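Local coordinates for sister chromatid cohesion protein (Chaetomium thermophilum, PDB 5T8V) that probably loads cohesin onto chromatin, this chain being the C-terminal HEAT-repeat fragment of the loader Scc2, at residues Y381-K384 and F385-R389; E775-I778 and L779-T783; C607-F610 and G611-N615. One frame throughout, in Å; residues are numbered along the deposited sequence.

Contact 1. Residues Y381-K384 and F385-R389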
ATOM      1  N   TYR A 381       3.525  32.318  13.068  1.00 14.29           N
ATOM      2  CA  TYR A 381       4.919  32.479  13.474  1.00 15.90           C
ATOM      3  C   TYR A 381       5.522  31.127  13.833  1.00 16.11           C
ATOM      4  O   TYR A 381       6.564  30.722  13.293  1.00 16.76           O
ATOM      5  CB  TYR A 381       5.032  33.438  14.666  1.00 16.20           C
ATOM      6  CG  TYR A 381       4.627  34.875  14.400  1.00 18.77           C
ATOM      7  CD1 TYR A 381       4.714  35.427  13.131  1.00 20.70           C
ATOM      8  CD2 TYR A 381       4.166  35.685  15.433  1.00 18.64           C
ATOM      9  CE1 TYR A 381       4.348  36.744  12.896  1.00 20.70           C
ATOM     10  CE2 TYR A 381       3.795  36.998  15.206  1.00 18.32           C
ATOM     11  CZ  TYR A 381       3.889  37.523  13.938  1.00 18.77           C
ATOM     12  OH  TYR A 381       3.521  38.829  13.708  1.00 18.45           O
ATOM     13  N   VAL A 382       4.853  30.398  14.730  1.00 14.44           N
ATOM     14  CA  VAL A 382       5.368  29.100  15.164  1.00 14.63           C
ATOM     15  C   VAL A 382       5.559  28.173  13.966  1.00 14.95           C
ATOM     16  O   VAL A 382       6.666  27.684  13.698  1.00 16.02           O
ATOM     17  CB  VAL A 382       4.430  28.475  16.211  1.00 13.90           C
ATOM     18  CG1 VAL A 382       4.959  27.120  16.667  1.00 14.30           C
ATOM     19  CG2 VAL A 382       4.256  29.406  17.401  1.00 13.80           C
ATOM     20  N   ILE A 383       4.475  27.919  13.227  1.00 14.21           N
ATOM     21  CA  ILE A 383       4.510  26.904  12.175  1.00 14.54           C
ATOM     22  C   ILE A 383       5.542  27.265  11.114  1.00 15.82           C
ATOM     23  O   ILE A 383       6.338  26.422  10.681  1.00 16.73           O
ATOM     24  CB  ILE A 383       3.106  26.724  11.567  1.00 13.67           C
ATOM     25  CG1 ILE A 383       2.119  26.260  12.645  1.00 12.59           C
ATOM     26  CG2 ILE A 383       3.133  25.744  10.400  1.00 14.21           C
ATOM     27  CD1 ILE A 383       2.492  24.952  13.332  1.00 12.71           C
ATOM     28  N   LYS A 384       5.542  28.524  10.675  1.00 16.09           N
ATOM     29  CA  LYS A 384       6.533  28.971   9.705  1.00 17.50           C
ATOM     30  C   LYS A 384       7.942  28.686  10.201  1.00 18.58           C
ATOM     31  O   LYS A 384       8.785  28.176   9.454  1.00 19.80           O
ATOM     32  CB  LYS A 384       6.357  30.462   9.417  1.00 17.73           C
ATOM     33  CG  LYS A 384       5.309  30.763   8.357  1.00 17.55           C
ATOM     34  CD  LYS A 384       4.788  32.192   8.462  1.00 19.84           C
ATOM     35  CE  LYS A 384       5.879  33.227   8.221  1.00 23.22           C
ATOM     36  NZ  LYS A 384       5.415  34.606   8.558  1.00 24.37           N
ATOM     37  N   PHE A 385       8.219  28.995  11.468  1.00 21.79           N
ATOM     38  CA  PHE A 385       9.565  28.759  11.977  1.00 24.48           C
ATOM     39  C   PHE A 385       9.920  27.275  11.928  1.00 25.91           C
ATOM     40  O   PHE A 385      10.918  26.879  11.307  1.00 28.95           O
ATOM     41  CB  PHE A 385       9.697  29.301  13.399  1.00 24.87           C
ATOM     42  CG  PHE A 385      11.106  29.299  13.909  1.00 27.81           C
ATOM     43  CD1 PHE A 385      12.008  30.259  13.482  1.00 28.71           C
ATOM     44  CD2 PHE A 385      11.533  28.335  14.806  1.00 28.78           C
ATOM     45  CE1 PHE A 385      13.310  30.258  13.943  1.00 30.45           C
ATOM     46  CE2 PHE A 385      12.834  28.333  15.272  1.00 30.54           C
ATOM     47  CZ  PHE A 385      13.722  29.296  14.838  1.00 31.54           C
ATOM     48  N   ILE A 386       9.100  26.429  12.563  1.00 20.25           N
ATOM     49  CA  ILE A 386       9.507  25.039  12.755  1.00 20.60           C
ATOM     50  C   ILE A 386       9.550  24.290  11.426  1.00 21.18           C
ATOM     51  O   ILE A 386      10.436  23.457  11.206  1.00 22.48           O
ATOM     52  CB  ILE A 386       8.601  24.332  13.781  1.00 20.74           C
ATOM     53  CG1 ILE A 386       7.127  24.395  13.371  1.00 20.56           C
ATOM     54  CG2 ILE A 386       8.818  24.936  15.169  1.00 20.38           C
ATOM     55  CD1 ILE A 386       6.216  23.533  14.248  1.00 20.00           C
ATOM     56  N   VAL A 387       8.608  24.562  10.521  1.00 19.26           N
ATOM     57  CA  VAL A 387       8.680  23.937   9.202  1.00 20.07           C
ATOM     58  C   VAL A 387       9.893  24.457   8.444  1.00 21.77           C
ATOM     59  O   VAL A 387      10.676  23.683   7.875  1.00 23.17           O
ATOM     60  CB  VAL A 387       7.381  24.179   8.409  1.00 19.10           C
ATOM     61  CG1 VAL A 387       7.491  23.579   7.007  1.00 20.19           C
ATOM     62  CG2 VAL A 387       6.190  23.582   9.142  1.00 17.62           C
ATOM     63  N   ASN A 388      10.066  25.779   8.434  1.00 22.36           N
ATOM     64  CA  ASN A 388      11.192  26.388   7.740  1.00 24.08           C
ATOM     65  C   ASN A 388      12.498  25.692   8.094  1.00 25.58           C
ATOM     66  O   ASN A 388      13.206  25.190   7.217  1.00 27.13           O
ATOM     67  CB  ASN A 388      11.282  27.872   8.077  1.00 23.96           C
ATOM     68  CG  ASN A 388      12.558  28.501   7.561  1.00 27.36           C
ATOM     69  OD1 ASN A 388      12.937  28.306   6.404  1.00 27.19           O
ATOM     70  ND2 ASN A 388      13.245  29.238   8.427  1.00 29.57           N
ATOM     71  N   ARG A 389      12.840  25.654   9.382  1.00 33.44           N
ATOM     72  CA  ARG A 389      14.117  25.048   9.738  1.00 36.81           C
ATOM     73  C   ARG A 389      14.045  23.529   9.834  1.00 36.65           C
ATOM     74  O   ARG A 389      15.083  22.890  10.037  1.00 38.06           O
ATOM     75  CB  ARG A 389      14.649  25.640  11.040  1.00 39.73           C
ATOM     76  CG  ARG A 389      13.803  25.399  12.257  1.00 40.87           C
ATOM     77  CD  ARG A 389      14.380  26.145  13.453  1.00 44.44           C
ATOM     78  NE  ARG A 389      15.788  25.819  13.692  1.00 48.09           N
ATOM     79  CZ  ARG A 389      16.823  26.493  13.194  1.00 50.00           C
ATOM     80  NH1 ARG A 389      16.632  27.550  12.413  1.00 50.00           N
ATOM     81  NH2 ARG A 389      18.060  26.108  13.477  1.00 52.10           N
TER
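Three well-formed backbone hydrogen bonds link residues 381-384 to 385-389, one turn further along helix 357-391. Phe385 N donates to Tyr381 O at 3.0 Å, and Ile386 N reaches Val382 O with a nearly straight N-H...O angle of 169°. Val387 N closes the set on Ile383 O at 2.9 Å. A fourth bond, from Asn388 N to Lys384 O, is less certain because that carbonyl oxygen is modelled too close to the Asn388 side chain. The Asn388 amide looks onward, its OD1 accepting from Asn392 ND2.

The apolar contacts follow the same spacing. Ile383 uses two different branches: CG2 meets Val387 CG2 at 3.9 Å, while CD1 approaches Ile386 CD1 at 4.1 Å. Both pairs cross obliquely instead of lying alongside. Ile386 CG1 stands between its own backbone N and carbonyl carbon (chi1 57°), which carries it back over Val382 O, 3.3 Å away. The Phe385 ring extends away from residues 381-384, and Arg389 CG lies 4.3 Å above one of its faces, offset toward the rim.

Beyond this turn, helix 423-440 receives Val382, Ile383 and Val387, whereas helix 272-282 meets Tyr381, Val382 and Phe385. Arg389 NH2 adds a salt bridge to Glu284 OE1.

Within this turn the branched aliphatic chains are buried, the aromatic Tyr381 and Phe385 are partly exposed, and Lys384 and Asn388 are exposed. That division is consistent with an amphipathic turn whose backbone polarity is met internally, leaving its aliphatic side to dispersion contacts with neighbouring helices.

Contact 2. Residues E775-I778 and L779-T783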
ATOM      1  N   GLU A 775     -18.713 -32.250   3.856  1.00 61.42           N
ATOM      2  CA  GLU A 775     -18.342 -30.926   3.370  1.00 59.81           C
ATOM      3  C   GLU A 775     -17.081 -30.993   2.519  1.00 59.25           C
ATOM      4  O   GLU A 775     -16.987 -30.328   1.482  1.00 58.77           O
ATOM      5  CB  GLU A 775     -18.152 -29.968   4.546  1.00 59.29           C
ATOM      6  CG  GLU A 775     -18.199 -28.502   4.160  1.00 57.08           C
ATOM      7  CD  GLU A 775     -19.543 -28.096   3.589  1.00 56.68           C
ATOM      8  OE1 GLU A 775     -20.516 -28.862   3.752  1.00 57.55           O
ATOM      9  OE2 GLU A 775     -19.626 -27.014   2.971  1.00 56.16           O
ATOM     10  N   HIS A 776     -16.100 -31.794   2.937  1.00 45.86           N
ATOM     11  CA  HIS A 776     -14.895 -31.973   2.134  1.00 45.36           C
ATOM     12  C   HIS A 776     -15.245 -32.458   0.731  1.00 44.05           C
ATOM     13  O   HIS A 776     -14.892 -31.822  -0.270  1.00 42.23           O
ATOM     14  CB  HIS A 776     -13.947 -32.957   2.824  1.00 47.17           C
ATOM     15  CG  HIS A 776     -13.036 -32.321   3.826  1.00 47.39           C
ATOM     16  ND1 HIS A 776     -11.691 -32.129   3.593  1.00 46.86           N
ATOM     17  CD2 HIS A 776     -13.274 -31.834   5.068  1.00 47.44           C
ATOM     18  CE1 HIS A 776     -11.141 -31.552   4.645  1.00 46.99           C
ATOM     19  NE2 HIS A 776     -12.080 -31.361   5.554  1.00 47.48           N
ATOM     20  N   VAL A 777     -15.956 -33.584   0.640  1.00 58.88           N
ATOM     21  CA  VAL A 777     -16.268 -34.160  -0.667  1.00 58.07           C
ATOM     22  C   VAL A 777     -17.049 -33.164  -1.516  1.00 55.44           C
ATOM     23  O   VAL A 777     -16.755 -32.971  -2.702  1.00 54.10           O
ATOM     24  CB  VAL A 777     -17.029 -35.493  -0.512  1.00 60.13           C
ATOM     25  CG1 VAL A 777     -18.256 -35.334   0.360  1.00 61.90           C
ATOM     26  CG2 VAL A 777     -17.423 -36.042  -1.874  1.00 59.20           C
ATOM     27  N   ILE A 778     -18.055 -32.515  -0.928  1.00 55.95           N
ATOM     28  CA  ILE A 778     -18.859 -31.570  -1.698  1.00 53.40           C
ATOM     29  C   ILE A 778     -17.980 -30.444  -2.227  1.00 51.94           C
ATOM     30  O   ILE A 778     -18.063 -30.067  -3.402  1.00 51.19           O
ATOM     31  CB  ILE A 778     -20.027 -31.033  -0.851  1.00 53.71           C
ATOM     32  CG1 ILE A 778     -20.995 -32.173  -0.517  1.00 56.05           C
ATOM     33  CG2 ILE A 778     -20.772 -29.926  -1.604  1.00 52.26           C
ATOM     34  CD1 ILE A 778     -22.115 -31.789   0.434  1.00 57.20           C
ATOM     35  N   LEU A 779     -17.117 -29.897  -1.370  1.00 36.39           N
ATOM     36  CA  LEU A 779     -16.229 -28.821  -1.802  1.00 35.59           C
ATOM     37  C   LEU A 779     -15.331 -29.277  -2.944  1.00 35.64           C
ATOM     38  O   LEU A 779     -15.037 -28.499  -3.862  1.00 34.96           O
ATOM     39  CB  LEU A 779     -15.388 -28.327  -0.626  1.00 36.01           C
ATOM     40  CG  LEU A 779     -16.125 -27.553   0.471  1.00 35.85           C
ATOM     41  CD1 LEU A 779     -15.171 -27.235   1.611  1.00 36.61           C
ATOM     42  CD2 LEU A 779     -16.751 -26.276  -0.068  1.00 34.59           C
ATOM     43  N   MET A 780     -14.883 -30.532  -2.906  1.00 49.09           N
ATOM     44  CA  MET A 780     -14.074 -31.052  -4.004  1.00 49.47           C
ATOM     45  C   MET A 780     -14.885 -31.120  -5.292  1.00 47.64           C
ATOM     46  O   MET A 780     -14.434 -30.660  -6.347  1.00 46.57           O
ATOM     47  CB  MET A 780     -13.523 -32.430  -3.639  1.00 51.04           C
ATOM     48  CG  MET A 780     -12.580 -32.418  -2.449  1.00 53.78           C
ATOM     49  SD  MET A 780     -11.856 -34.031  -2.123  1.00 55.68           S
ATOM     50  CE  MET A 780     -10.723 -34.165  -3.494  1.00 55.38           C
ATOM     51  N   VAL A 781     -16.092 -31.686  -5.220  1.00 44.68           N
ATOM     52  CA  VAL A 781     -16.937 -31.793  -6.408  1.00 43.17           C
ATOM     53  C   VAL A 781     -17.168 -30.416  -7.016  1.00 42.08           C
ATOM     54  O   VAL A 781     -16.988 -30.212  -8.222  1.00 41.46           O
ATOM     55  CB  VAL A 781     -18.267 -32.487  -6.058  1.00 43.19           C
ATOM     56  CG1 VAL A 781     -19.197 -32.513  -7.264  1.00 42.42           C
ATOM     57  CG2 VAL A 781     -18.012 -33.902  -5.569  1.00 43.62           C
ATOM     58  N   GLN A 782     -17.574 -29.450  -6.190  1.00 42.14           N
ATOM     59  CA  GLN A 782     -17.774 -28.094  -6.687  1.00 41.50           C
ATOM     60  C   GLN A 782     -16.497 -27.542  -7.305  1.00 42.28           C
ATOM     61  O   GLN A 782     -16.540 -26.876  -8.347  1.00 42.44           O
ATOM     62  CB  GLN A 782     -18.251 -27.182  -5.558  1.00 41.64           C
ATOM     63  CG  GLN A 782     -19.734 -27.301  -5.240  1.00 42.37           C
ATOM     64  CD  GLN A 782     -20.204 -26.273  -4.224  1.00 43.44           C
ATOM     65  OE1 GLN A 782     -20.911 -26.606  -3.273  1.00 45.31           O
ATOM     66  NE2 GLN A 782     -19.820 -25.014  -4.424  1.00 42.04           N
ATOM     67  N   THR A 783     -15.349 -27.815  -6.683  1.00 39.89           N
ATOM     68  CA  THR A 783     -14.094 -27.254  -7.173  1.00 40.55           C
ATOM     69  C   THR A 783     -13.737 -27.804  -8.551  1.00 40.44           C
ATOM     70  O   THR A 783     -13.340 -27.044  -9.441  1.00 40.21           O
ATOM     71  CB  THR A 783     -12.969 -27.531  -6.176  1.00 42.67           C
ATOM     72  OG1 THR A 783     -13.320 -26.988  -4.895  1.00 42.85           O
ATOM     73  CG2 THR A 783     -11.658 -26.900  -6.644  1.00 43.13           C
TER
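The Gln782 amide meets Ile778 through its oxygen, OE1 lying 3.7 Å from Ile778 CG2. These two side chains run side by side and point the same way, so the methyl branch flanks the end of the longer chain. The Glu775 carboxylate is turned by a bend at chi2 and pairs outside the segments, OE1 forming a salt bridge with Arg723 NH2. The His776 side chain touches Leu818, and its ND1 makes a weak hydrogen bond to Trp756 O. The Leu779 peptide carbonyl is flat as well and has a donor on each face: Thr783 N and Thr783 OG1 reach its oxygen from opposite sides of the plane. The hydroxyl bond is modelled at 2.5 Å from Thr783 OG1 to Leu779 O, a shortness that deserves little weight at this resolution.

Below the acid group, the methylene of Glu775 does the packing. CG is anti to the backbone N (chi1 -162°), the placement that sets it 4.2 Å from Leu779 CD1. Val777 CG2 and Val781 CG2 make a looser pair at 4.3 Å. Met780 CG sits 3.2 Å from His776 O, and its sulfur end leads off toward Trp756 and Phe849.

The backbone evidence is regular. Met780 N binds His776 O at 2.9 Å, and Gln782 N approaches Ile778 O at an N-H...O angle of 179°.

Several helices pack against this turn: helix 808-824 receives His776 and Val777, helix 839-852 takes Met780 and Val781, and Arg723 of helix 723-735 touches Ile778, Leu779 and Gln782. A regular helix packed laterally against several others is the arrangement expected of an alpha solenoid built from HEAT repeats.

Contact 3. Residues C607-F610 and G611-N615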
ATOM      1  N   CYS A 607     -10.307  19.429  11.204  1.00 19.17           N
ATOM      2  CA  CYS A 607     -10.933  18.116  11.091  1.00 18.63           C
ATOM      3  C   CYS A 607     -11.730  17.985   9.801  1.00 18.00           C
ATOM      4  O   CYS A 607     -11.765  16.907   9.196  1.00 17.86           O
ATOM      5  CB  CYS A 607     -11.830  17.857  12.299  1.00 19.50           C
ATOM      6  SG  CYS A 607     -10.924  17.572  13.830  1.00 20.89           S
ATOM      7  N   GLU A 608     -12.380  19.064   9.364  1.00 13.64           N
ATOM      8  CA  GLU A 608     -13.164  19.012   8.138  1.00 14.37           C
ATOM      9  C   GLU A 608     -12.319  18.666   6.920  1.00 15.14           C
ATOM     10  O   GLU A 608     -12.883  18.318   5.878  1.00 15.82           O
ATOM     11  CB  GLU A 608     -13.881  20.346   7.916  1.00 20.01           C
ATOM     12  CG  GLU A 608     -15.090  20.562   8.820  1.00 20.18           C
ATOM     13  CD  GLU A 608     -15.864  21.829   8.481  1.00 22.36           C
ATOM     14  OE1 GLU A 608     -15.333  22.676   7.727  1.00 23.90           O
ATOM     15  OE2 GLU A 608     -17.008  21.979   8.966  1.00 22.60           O
ATOM     16  N   ALA A 609     -10.992  18.749   7.020  1.00 15.16           N
ATOM     17  CA  ALA A 609     -10.115  18.384   5.914  1.00 15.97           C
ATOM     18  C   ALA A 609      -9.879  16.882   5.812  1.00 15.49           C
ATOM     19  O   ALA A 609      -9.329  16.429   4.800  1.00 16.23           O
ATOM     20  CB  ALA A 609      -8.773  19.099   6.058  1.00 16.32           C
ATOM     21  N   PHE A 610     -10.290  16.114   6.824  1.00 15.84           N
ATOM     22  CA  PHE A 610     -10.098  14.668   6.875  1.00 15.06           C
ATOM     23  C   PHE A 610     -10.180  14.027   5.497  1.00 15.65           C
ATOM     24  O   PHE A 610      -9.153  13.648   4.921  1.00 16.94           O
ATOM     25  CB  PHE A 610     -11.136  14.045   7.811  1.00 13.20           C
ATOM     26  CG  PHE A 610     -10.931  12.581   8.056  1.00 13.27           C
ATOM     27  CD1 PHE A 610      -9.778  12.123   8.667  1.00 14.24           C
ATOM     28  CD2 PHE A 610     -11.898  11.664   7.690  1.00 12.69           C
ATOM     29  CE1 PHE A 610      -9.589  10.777   8.900  1.00 14.51           C
ATOM     30  CE2 PHE A 610     -11.714  10.316   7.920  1.00 13.15           C
ATOM     31  CZ  PHE A 610     -10.557   9.873   8.527  1.00 14.05           C
ATOM     32  N   GLY A 611     -11.393  13.916   4.956  1.00 17.06           N
ATOM     33  CA  GLY A 611     -11.596  13.359   3.634  1.00 17.91           C
ATOM     34  C   GLY A 611     -10.488  13.730   2.674  1.00 19.30           C
ATOM     35  O   GLY A 611      -9.741  12.859   2.212  1.00 19.57           O
ATOM     36  N   ALA A 612     -10.339  15.030   2.410  1.00 17.77           N
ATOM     37  CA  ALA A 612      -9.334  15.485   1.456  1.00 19.19           C
ATOM     38  C   ALA A 612      -7.982  14.851   1.752  1.00 18.87           C
ATOM     39  O   ALA A 612      -7.423  14.125   0.921  1.00 19.65           O
ATOM     40  CB  ALA A 612      -9.233  17.010   1.487  1.00 19.96           C
ATOM     41  N   ILE A 613      -7.453  15.087   2.954  1.00 26.24           N
ATOM     42  CA  ILE A 613      -6.101  14.618   3.233  1.00 27.44           C
ATOM     43  C   ILE A 613      -6.050  13.100   3.198  1.00 26.99           C
ATOM     44  O   ILE A 613      -5.048  12.518   2.763  1.00 28.84           O
ATOM     45  CB  ILE A 613      -5.583  15.192   4.571  1.00 28.91           C
ATOM     46  CG1 ILE A 613      -6.526  14.848   5.726  1.00 29.53           C
ATOM     47  CG2 ILE A 613      -5.399  16.706   4.440  1.00 30.34           C
ATOM     48  CD1 ILE A 613      -6.108  15.436   7.064  1.00 30.16           C
ATOM     49  N   LEU A 614      -7.136  12.433   3.597  1.00 16.28           N
ATOM     50  CA  LEU A 614      -7.167  10.978   3.503  1.00 16.83           C
ATOM     51  C   LEU A 614      -6.870  10.535   2.076  1.00 18.92           C
ATOM     52  O   LEU A 614      -6.046   9.642   1.846  1.00 20.11           O
ATOM     53  CB  LEU A 614      -8.521  10.446   3.973  1.00 15.00           C
ATOM     54  CG  LEU A 614      -8.722   8.929   3.878  1.00 16.69           C
ATOM     55  CD1 LEU A 614      -7.624   8.171   4.610  1.00 16.22           C
ATOM     56  CD2 LEU A 614     -10.092   8.541   4.422  1.00 15.06           C
ATOM     57  N   ASN A 615      -7.505  11.183   1.096  1.00 28.54           N
ATOM     58  CA  ASN A 615      -7.202  10.878  -0.296  1.00 29.48           C
ATOM     59  C   ASN A 615      -5.716  11.061  -0.573  1.00 30.52           C
ATOM     60  O   ASN A 615      -5.061  10.168  -1.123  1.00 33.06           O
ATOM     61  CB  ASN A 615      -8.046  11.753  -1.223  1.00 31.96           C
ATOM     62  CG  ASN A 615      -9.483  11.281  -1.311  1.00 33.58           C
ATOM     63  OD1 ASN A 615      -9.896  10.698  -2.311  1.00 35.87           O
ATOM     64  ND2 ASN A 615     -10.249  11.514  -0.252  1.00 32.78           N
TER
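Ala609 and Phe610 meet Ile613 and Leu614 in the opening turn of helix 610-619, part of the HEAT-repeat solenoid. Two backbone hydrogen bonds establish the helical course: Ile613 N to Ala609 O at 3.0 Å and Leu614 N to Phe610 O, the latter with an N-H...O angle of 167°. Ahead of them, residues 607-609 have helical torsions but lack the regular bonding pattern, although Phe610 N does donate to Cys607 O.

The tightly packed side holds Phe610, Ile613 and Leu614, all buried. A chi1 of -173° swings the Phe610 ring opposite its backbone N, and CE2 comes within 4.2 Å of Leu614 CD2. That methyl meets the ring obliquely. Further out, the ring touches Cys460, Ile463 and Arg467 of helix 446-474. In Ile613, chi1 places CG1 between the backbone N and the carbonyl carbon, close to two oxygens of the preceding turn: 3.0 Å from Phe610 O and 3.3 Å from Ala609 O. CD1 lies 4.1 Å from Phe610 CA. Its CG2 makes a more distant contact with Ala609 CB at 4.4 Å, and the side chain also bridges to Leu456 and Val436, on two other helices. Cut back to an alanine here, the side chain would probably no longer fill the space against Leu456 and Val436, leaving the Ala609 methyl without its apolar mate.

The looser side has exposed Ala612 and partly exposed Gly611. Ala612 contributes little more than its CB, 3.4 Å from Ala609 O, and Gly611 has no side chain to add.

Further along, Gly611 O accepts twice, from Asn615 N and from Asn615 ND2 at 2.9 Å, the amide nitrogen sitting above the carbonyl plane, 57° out of it.

How the contacts relate
Contacts 1 and 2 lie within helices, while contact 3 spans the start of one; along the chain the order is contact 1, contact 3, contact 2. Contacts 1 and 3 are the near pair: their centres are 23 Å apart and their nearest atoms about 14 Å, without touching. Helix 423-440 touches both, giving Leu427, Leu431 and Met435 to contact 1 and Met432 and Val436 to contact 3. Contact 2 is remote, its centre 47 Å from that of contact 3 and 65 Å from that of contact 1, on the opposite side of the chain's centre from the latter. These separations fit an elongated solenoid whose contacts are local.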